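Local coordinates for protein putative DD-carboxypeptidase TP_0574 (Treponema pallidum, PDB 1O75) that binds penicillin and has zinc-stimulated carboxypeptidase activity, possibly acting as a D,D-carboxypeptidase that lowers the cross-linking of peptidoglycan, at residues Gly43-Asp51 and Ile298-Lys306; Thr391-Glu399 and Phe405-Val413. The protein carries 2 engineered substitutions. All coordinates share one frame; numbering follows the deposited sequence.

Interaction 1 of 2, residues Gly43-Asp51 and Ile298-Lys306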
loop_
_atom_site.group_PDB
_atom_site.type_symbol
_atom_site.label_atom_id
_atom_site.label_comp_id
_atom_site.label_asym_id
_atom_site.label_seq_id
_atom_site.Cartn_x
_atom_site.Cartn_y
_atom_site.Cartn_z
ATOM N N GLY B 43 -12.156 5.038 19.413
ATOM C CA GLY B 43 -11.649 6.389 19.572
ATOM C C GLY B 43 -10.676 6.525 20.737
ATOM O O GLY B 43 -9.870 7.456 20.770
ATOM N N ASP B 44 -10.757 5.607 21.695
ATOM C CA ASP B 44 -9.870 5.616 22.859
ATOM C C ASP B 44 -8.476 5.118 22.501
ATOM O O ASP B 44 -8.318 4.261 21.635
ATOM C CB ASP B 44 -10.390 4.692 23.957
ATOM C CG ASP B 44 -11.449 5.335 24.811
ATOM O OD1 ASP B 44 -11.736 6.532 24.585
ATOM O OD2 ASP B 44 -11.981 4.635 25.711
ATOM N N LEU B 45 -7.469 5.655 23.177
ATOM C CA LEU B 45 -6.109 5.200 22.961
ATOM C C LEU B 45 -5.792 4.366 24.192
ATOM O O LEU B 45 -6.424 4.544 25.232
ATOM C CB LEU B 45 -5.157 6.390 22.860
ATOM C CG LEU B 45 -5.425 7.306 21.668
ATOM C CD1 LEU B 45 -4.452 8.471 21.671
ATOM C CD2 LEU B 45 -5.319 6.493 20.371
ATOM N N ASP B 46 -4.851 3.433 24.072
ATOM C CA ASP B 46 -4.433 2.613 25.215
ATOM C C ASP B 46 -3.309 3.464 25.810
ATOM O O ASP B 46 -2.142 3.275 25.488
ATOM C CB ASP B 46 -3.868 1.266 24.749
ATOM C CG ASP B 46 -3.290 0.444 25.896
ATOM O OD1 ASP B 46 -3.163 0.973 27.028
ATOM O OD2 ASP B 46 -2.959 -0.740 25.665
ATOM N N ALA B 47 -3.672 4.395 26.681
ATOM C CA ALA B 47 -2.706 5.319 27.257
ATOM C C ALA B 47 -2.143 4.962 28.623
ATOM O O ALA B 47 -1.490 5.788 29.251
ATOM C CB ALA B 47 -3.332 6.717 27.304
ATOM N N GLY B 48 -2.370 3.740 29.081
ATOM C CA GLY B 48 -1.877 3.356 30.390
ATOM C C GLY B 48 -0.523 2.683 30.408
ATOM O O GLY B 48 0.377 3.010 29.626
ATOM N N MET B 49 -0.388 1.750 31.337
ATOM C CA MET B 49 0.831 0.990 31.506
ATOM C C MET B 49 0.785 -0.308 30.697
ATOM O O MET B 49 0.519 -0.257 29.497
ATOM C CB MET B 49 1.068 0.732 32.999
ATOM C CG MET B 49 1.421 2.035 33.782
ATOM S SD MET B 49 3.004 2.803 33.203
ATOM C CE MET B 49 4.186 1.614 33.851
ATOM N N PHE B 50 1.035 -1.458 31.321
ATOM C CA PHE B 50 1.065 -2.707 30.568
ATOM C C PHE B 50 -0.071 -3.715 30.738
ATOM O O PHE B 50 0.073 -4.883 30.356
ATOM C CB PHE B 50 2.417 -3.402 30.781
ATOM C CG PHE B 50 3.575 -2.616 30.205
ATOM C CD1 PHE B 50 4.212 -1.630 30.960
ATOM C CD2 PHE B 50 3.957 -2.806 28.871
ATOM C CE1 PHE B 50 5.224 -0.834 30.384
ATOM C CE2 PHE B 50 4.962 -2.020 28.282
ATOM C CZ PHE B 50 5.593 -1.037 29.037
ATOM N N ASP B 51 -1.189 -3.259 31.282
ATOM C CA ASP B 51 -2.370 -4.108 31.471
ATOM C C ASP B 51 -2.885 -4.544 30.107
ATOM O O ASP B 51 -2.626 -3.881 29.108
ATOM C CB ASP B 51 -3.467 -3.324 32.170
ATOM C CG ASP B 51 -2.981 -2.666 33.430
ATOM O OD1 ASP B 51 -3.320 -3.167 34.524
ATOM O OD2 ASP B 51 -2.248 -1.653 33.317
ATOM N N ILE B 298 4.750 6.133 19.008
ATOM C CA ILE B 298 4.812 6.518 20.401
ATOM C C ILE B 298 3.893 7.704 20.648
ATOM O O ILE B 298 3.659 8.514 19.756
ATOM C CB ILE B 298 6.268 6.886 20.800
ATOM C CG1 ILE B 298 6.384 7.043 22.317
ATOM C CG2 ILE B 298 6.708 8.196 20.090
ATOM C CD1 ILE B 298 7.832 7.298 22.776
ATOM N N ASN B 299 3.319 7.758 21.837
ATOM C CA ASN B 299 2.502 8.909 22.222
ATOM C C ASN B 299 3.138 9.340 23.531
ATOM O O ASN B 299 3.088 8.611 24.508
ATOM C CB ASN B 299 1.037 8.545 22.462
ATOM C CG ASN B 299 0.208 9.764 22.821
ATOM O OD1 ASN B 299 0.418 10.373 23.873
ATOM N ND2 ASN B 299 -0.729 10.133 21.946
ATOM N N TYR B 300 3.735 10.527 23.544
ATOM C CA TYR B 300 4.442 10.995 24.737
ATOM C C TYR B 300 3.585 11.052 25.989
ATOM O O TYR B 300 4.101 11.062 27.101
ATOM C CB TYR B 300 5.062 12.366 24.457
ATOM C CG TYR B 300 5.925 12.371 23.208
ATOM C CD1 TYR B 300 5.802 13.388 22.255
ATOM C CD2 TYR B 300 6.870 11.351 22.980
ATOM C CE1 TYR B 300 6.592 13.398 21.104
ATOM C CE2 TYR B 300 7.671 11.355 21.837
ATOM C CZ TYR B 300 7.526 12.383 20.904
ATOM O OH TYR B 300 8.318 12.401 19.780
ATOM N N GLY B 301 2.266 11.070 25.809
ATOM C CA GLY B 301 1.381 11.152 26.961
ATOM C C GLY B 301 0.946 9.844 27.586
ATOM O O GLY B 301 0.241 9.861 28.589
ATOM N N PHE B 302 1.343 8.700 27.019
ATOM C CA PHE B 302 0.947 7.417 27.597
ATOM C C PHE B 302 1.746 7.177 28.861
ATOM O O PHE B 302 2.914 7.544 28.937
ATOM C CB PHE B 302 1.214 6.259 26.629
ATOM C CG PHE B 302 0.327 6.249 25.391
ATOM C CD1 PHE B 302 -0.716 7.169 25.227
ATOM C CD2 PHE B 302 0.533 5.289 24.399
ATOM C CE1 PHE B 302 -1.542 7.127 24.083
ATOM C CE2 PHE B 302 -0.270 5.230 23.269
ATOM C CZ PHE B 302 -1.318 6.155 23.103
ATOM N N ASP B 303 1.144 6.540 29.854
ATOM C CA ASP B 303 1.879 6.292 31.090
ATOM C C ASP B 303 3.137 5.457 30.889
ATOM O O ASP B 303 4.151 5.693 31.561
ATOM C CB ASP B 303 0.997 5.607 32.130
ATOM C CG ASP B 303 -0.170 6.475 32.578
ATOM O OD1 ASP B 303 -0.103 7.718 32.444
ATOM O OD2 ASP B 303 -1.154 5.896 33.070
ATOM N N ARG B 304 3.093 4.478 29.973
ATOM C CA ARG B 304 4.272 3.648 29.764
ATOM C C ARG B 304 5.415 4.383 29.075
ATOM O O ARG B 304 6.509 3.833 28.943
ATOM C CB ARG B 304 3.921 2.369 28.984
ATOM C CG ARG B 304 3.361 2.561 27.558
ATOM C CD ARG B 304 2.894 1.176 26.975
ATOM N NE ARG B 304 2.158 1.354 25.719
ATOM C CZ ARG B 304 0.886 1.749 25.643
ATOM N NH1 ARG B 304 0.197 1.977 26.748
ATOM N NH2 ARG B 304 0.323 2.009 24.460
ATOM N N PHE B 305 5.158 5.605 28.621
ATOM C CA PHE B 305 6.177 6.434 27.964
ATOM C C PHE B 305 6.418 7.739 28.750
ATOM O O PHE B 305 6.945 8.716 28.222
ATOM C CB PHE B 305 5.761 6.767 26.516
ATOM C CG PHE B 305 5.567 5.541 25.652
ATOM C CD1 PHE B 305 6.526 4.543 25.641
ATOM C CD2 PHE B 305 4.419 5.385 24.866
ATOM C CE1 PHE B 305 6.353 3.380 24.861
ATOM C CE2 PHE B 305 4.227 4.231 24.073
ATOM C CZ PHE B 305 5.191 3.225 24.071
ATOM N N LYS B 306 6.035 7.732 30.016
ATOM C CA LYS B 306 6.177 8.913 30.860
ATOM C C LYS B 306 7.598 9.478 30.807
ATOM O O LYS B 306 8.554 8.766 31.084
ATOM C CB LYS B 306 5.821 8.559 32.312
ATOM C CG LYS B 306 5.796 9.776 33.223
ATOM C CD LYS B 306 5.502 9.414 34.679
ATOM C CE LYS B 306 5.711 10.639 35.571
ATOM N NZ LYS B 306 5.205 10.422 36.958
#

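Interaction 2 of 2, residues Thr391-Glu399 and Phe405-Val413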
loop_
_atom_site.group_PDB
_atom_site.type_symbol
_atom_site.label_atom_id
_atom_site.label_comp_id
_atom_site.label_asym_id
_atom_site.label_seq_id
_atom_site.Cartn_x
_atom_site.Cartn_y
_atom_site.Cartn_z
ATOM N N THR B 391 -11.444 23.124 -5.983
ATOM C CA THR B 391 -12.888 23.277 -6.108
ATOM C C THR B 391 -13.474 24.090 -4.955
ATOM O O THR B 391 -13.514 23.621 -3.811
ATOM C CB THR B 391 -13.591 21.900 -6.131
ATOM O OG1 THR B 391 -13.049 21.100 -7.190
ATOM C CG2 THR B 391 -15.091 22.071 -6.337
ATOM N N PRO B 392 -13.933 25.324 -5.241
ATOM C CA PRO B 392 -14.519 26.178 -4.204
ATOM C C PRO B 392 -15.594 25.422 -3.431
ATOM O O PRO B 392 -16.346 24.629 -4.006
ATOM C CB PRO B 392 -15.078 27.348 -5.007
ATOM C CG PRO B 392 -14.054 27.499 -6.095
ATOM C CD PRO B 392 -13.821 26.054 -6.519
ATOM N N GLY B 393 -15.647 25.655 -2.124
ATOM C CA GLY B 393 -16.622 24.976 -1.294
ATOM C C GLY B 393 -16.133 23.617 -0.823
ATOM O O GLY B 393 -16.717 23.028 0.087
ATOM N N THR B 394 -15.064 23.112 -1.438
ATOM C CA THR B 394 -14.514 21.811 -1.056
ATOM C C THR B 394 -13.486 21.948 0.064
ATOM O O THR B 394 -12.635 22.838 0.032
ATOM C CB THR B 394 -13.828 21.113 -2.244
ATOM O OG1 THR B 394 -14.761 20.968 -3.320
ATOM C CG2 THR B 394 -13.320 19.736 -1.831
ATOM N N GLU B 395 -13.573 21.070 1.058
ATOM C CA GLU B 395 -12.631 21.097 2.170
ATOM C C GLU B 395 -11.507 20.098 1.915
ATOM O O GLU B 395 -11.720 18.882 1.948
ATOM C CB GLU B 395 -13.331 20.747 3.483
ATOM C CG GLU B 395 -12.371 20.360 4.595
ATOM C CD GLU B 395 -13.081 19.795 5.811
ATOM O OE1 GLU B 395 -13.524 20.587 6.671
ATOM O OE2 GLU B 395 -13.208 18.554 5.901
ATOM N N TYR B 396 -10.314 20.624 1.656
ATOM C CA TYR B 396 -9.139 19.799 1.400
ATOM C C TYR B 396 -8.255 19.683 2.637
ATOM O O TYR B 396 -8.330 20.501 3.560
ATOM C CB TYR B 396 -8.292 20.394 0.272
ATOM C CG TYR B 396 -8.971 20.472 -1.073
ATOM C CD1 TYR B 396 -9.835 21.522 -1.386
ATOM C CD2 TYR B 396 -8.728 19.504 -2.047
ATOM C CE1 TYR B 396 -10.440 21.608 -2.652
ATOM C CE2 TYR B 396 -9.323 19.578 -3.304
ATOM C CZ TYR B 396 -10.175 20.630 -3.603
ATOM O OH TYR B 396 -10.737 20.706 -4.859
ATOM N N THR B 397 -7.420 18.653 2.653
ATOM C CA THR B 397 -6.484 18.458 3.747
ATOM C C THR B 397 -5.160 18.958 3.191
ATOM O O THR B 397 -4.807 18.648 2.043
ATOM C CB THR B 397 -6.336 16.968 4.126
ATOM O OG1 THR B 397 -7.578 16.481 4.648
ATOM C CG2 THR B 397 -5.242 16.787 5.183
ATOM N N VAL B 398 -4.455 19.758 3.987
ATOM C CA VAL B 398 -3.154 20.291 3.600
ATOM C C VAL B 398 -2.139 19.873 4.652
ATOM O O VAL B 398 -2.245 20.259 5.823
ATOM C CB VAL B 398 -3.133 21.838 3.540
ATOM C CG1 VAL B 398 -1.764 22.319 3.049
ATOM C CG2 VAL B 398 -4.230 22.343 2.624
ATOM N N GLU B 399 -1.164 19.072 4.242
ATOM C CA GLU B 399 -0.138 18.647 5.174
ATOM C C GLU B 399 1.109 19.467 4.894
ATOM O O GLU B 399 1.531 19.602 3.745
ATOM C CB GLU B 399 0.178 17.157 5.024
ATOM C CG GLU B 399 1.320 16.718 5.938
ATOM C CD GLU B 399 1.552 15.224 5.937
ATOM O OE1 GLU B 399 0.613 14.480 6.277
ATOM O OE2 GLU B 399 2.676 14.797 5.603
ATOM N N PHE B 405 10.640 20.666 12.351
ATOM C CA PHE B 405 9.490 20.333 13.187
ATOM C C PHE B 405 8.646 19.209 12.609
ATOM O O PHE B 405 8.696 18.942 11.410
ATOM C CB PHE B 405 8.577 21.551 13.369
ATOM C CG PHE B 405 9.261 22.745 13.968
ATOM C CD1 PHE B 405 9.938 23.650 13.159
ATOM C CD2 PHE B 405 9.220 22.963 15.335
ATOM C CE1 PHE B 405 10.567 24.769 13.709
ATOM C CE2 PHE B 405 9.842 24.071 15.902
ATOM C CZ PHE B 405 10.519 24.980 15.082
ATOM N N GLY B 406 7.866 18.562 13.470
ATOM C CA GLY B 406 6.984 17.503 13.020
ATOM C C GLY B 406 6.000 18.112 12.039
ATOM O O GLY B 406 5.694 19.297 12.121
ATOM N N SER B 407 5.508 17.317 11.099
ATOM C CA SER B 407 4.578 17.824 10.107
ATOM C C SER B 407 3.263 18.272 10.744
ATOM O O SER B 407 2.933 17.895 11.869
ATOM C CB SER B 407 4.313 16.751 9.055
ATOM O OG SER B 407 3.873 15.564 9.677
ATOM N N VAL B 408 2.519 19.090 10.010
ATOM C CA VAL B 408 1.237 19.588 10.480
ATOM C C VAL B 408 0.214 19.450 9.369
ATOM O O VAL B 408 0.529 19.665 8.201
ATOM C CB VAL B 408 1.334 21.077 10.874
ATOM C CG1 VAL B 408 -0.050 21.685 10.974
ATOM C CG2 VAL B 408 2.047 21.211 12.207
ATOM N N ARG B 409 -1.005 19.054 9.712
ATOM C CA ARG B 409 -2.033 18.974 8.690
ATOM C C ARG B 409 -3.273 19.724 9.148
ATOM O O ARG B 409 -3.644 19.690 10.325
ATOM C CB ARG B 409 -2.360 17.525 8.312
ATOM C CG ARG B 409 -2.722 16.599 9.433
ATOM C CD ARG B 409 -3.168 15.260 8.846
ATOM N NE ARG B 409 -2.171 14.670 7.953
ATOM C CZ ARG B 409 -2.384 13.581 7.218
ATOM N NH1 ARG B 409 -3.559 12.964 7.263
ATOM N NH2 ARG B 409 -1.426 13.100 6.442
ATOM N N ALA B 410 -3.892 20.428 8.209
ATOM C CA ALA B 410 -5.075 21.217 8.509
ATOM C C ALA B 410 -6.165 21.079 7.447
ATOM O O ALA B 410 -5.910 20.654 6.319
ATOM C CB ALA B 410 -4.678 22.680 8.658
ATOM N N LYS B 411 -7.383 21.443 7.832
ATOM C CA LYS B 411 -8.527 21.394 6.938
ATOM C C LYS B 411 -8.720 22.778 6.340
ATOM O O LYS B 411 -8.829 23.766 7.064
ATOM C CB LYS B 411 -9.780 21.002 7.709
ATOM C CG LYS B 411 -9.680 19.666 8.403
ATOM C CD LYS B 411 -9.642 18.528 7.409
ATOM C CE LYS B 411 -9.643 17.198 8.132
ATOM N NZ LYS B 411 -9.636 16.062 7.170
ATOM N N VAL B 412 -8.752 22.846 5.016
ATOM C CA VAL B 412 -8.933 24.111 4.319
ATOM C C VAL B 412 -10.056 23.972 3.290
ATOM O O VAL B 412 -10.135 22.970 2.581
ATOM C CB VAL B 412 -7.627 24.538 3.594
ATOM C CG1 VAL B 412 -7.848 25.819 2.809
ATOM C CG2 VAL B 412 -6.512 24.730 4.609
ATOM N N VAL B 413 -10.923 24.978 3.222
ATOM C CA VAL B 413 -12.035 24.980 2.273
ATOM C C VAL B 413 -11.704 25.887 1.075
ATOM O O VAL B 413 -11.783 25.411 -0.084
ATOM C CB VAL B 413 -13.345 25.462 2.959
ATOM C CG1 VAL B 413 -14.484 25.537 1.941
ATOM C CG2 VAL B 413 -13.713 24.512 4.096
#

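Interaction 1 of 2, residues Gly43-Asp51 and Ile298-Lys306
Ala47 to Met49 run alongside Phe302 to Arg304, and Ala47 and Phe302 come within 4.2 Å at their CA atoms. Two backbone bonds join them: Asp303 N to Ala47 O at 2.8 Å, and the more bent Arg304 N to Gly48 O. Arg304 CG sits between the backbone N and the carbonyl carbon (chi1 62°), and the chain extends to NE, carrying the guanidinium end-on to Asp46. Arg304 NH1 and NH2 both donate to Asp46 O, each at 3.0 Å, with that oxygen near the guanidinium plane. NH1 also bonds weakly to Gly48 O. A long salt bridge runs from Asp46 OD1 to Arg304 NH1 at 3.5 Å; Asp46 OD2 pairs with Lys279. Arg304 CD lies over one face of the Phe50 ring. The Phe302 ring is sandwiched. Ala47 CA makes a CH-pi contact on one face, 3.8 Å from the Phe302 centroid, beside Asp46 O. Asn299 CB covers the opposite face. Met49 SD rests against Asp303 CB at 3.6 Å. Across this contact the arginine meets mainly carbonyl oxygens, while Asp283 and Asp46 supply the opposite charge and would probably stabilise its own. These bonds tie the loop before strand 53-56 to the loop after strand 293-298.

Interaction 2 of 2, residues Thr391-Glu399 and Phe405-Val413
Arg409 starts with CG between its backbone N and carbonyl carbon (chi1 54°) and bends at chi3, which turns its guanidinium edge to the extended side chain of Glu399. Arg409 NH2 forms a salt bridge with Glu399 OE1, modelled so short that its exact length is doubtful. Arg409 NE adds a weak bond to the same oxygen. Carboxylate and guanidinium planes stand 38° apart. Glu399 OE2 is paired with Arg401. The bend of Lys411 at chi2 (-69°) lays it alongside Thr397, with Lys411 NZ 3.3 Å from Thr397 OG1. The stronger partner of NZ is Asp368 of the second subunit. On the other face, Val398 CG2 meets Val412 CG2 at 3.9 Å. Val413 CG2 lies against Glu395 CB near the chain end. The backbones form an antiparallel pair. Val398 and Ala410 exchange two bonds of 2.9 Å each, from N to O both ways, and Tyr396 and Val412 form the other hydrogen-bonded pair. Tyr396 OH accepts from Thr391 N, tying the preceding type II turn to the strand. The contact is the hairpin of strands 396-401 and 408-412. Within this chain, 408-412 is an outermost strand of a four-stranded antiparallel sheet, and strand 362-367 flanks 396-401. Tyr396, Val398 and Val412 pack on strand 340-344.

How the interactions relate
Interaction 1 and interaction 2 share no strand or helix. Their centres lie 28 Å apart and their nearest atoms about 9 Å, without touching. Interaction 1 is nearer the middle of the chain. It joins loops 247 residues apart in sequence, one from each of two family regions. Interaction 2 is local, a hairpin near the C-terminus and far from the chain centre. Both are partly buried, and both use an arginine with an acid. In interaction 1 the arginine meets mainly backbone carbonyls across the contact; in interaction 2 regular strand pairing does the joining, and the charged pair decorates one face while Tyr396, Val398, Ala410 and Val412 lie on the other.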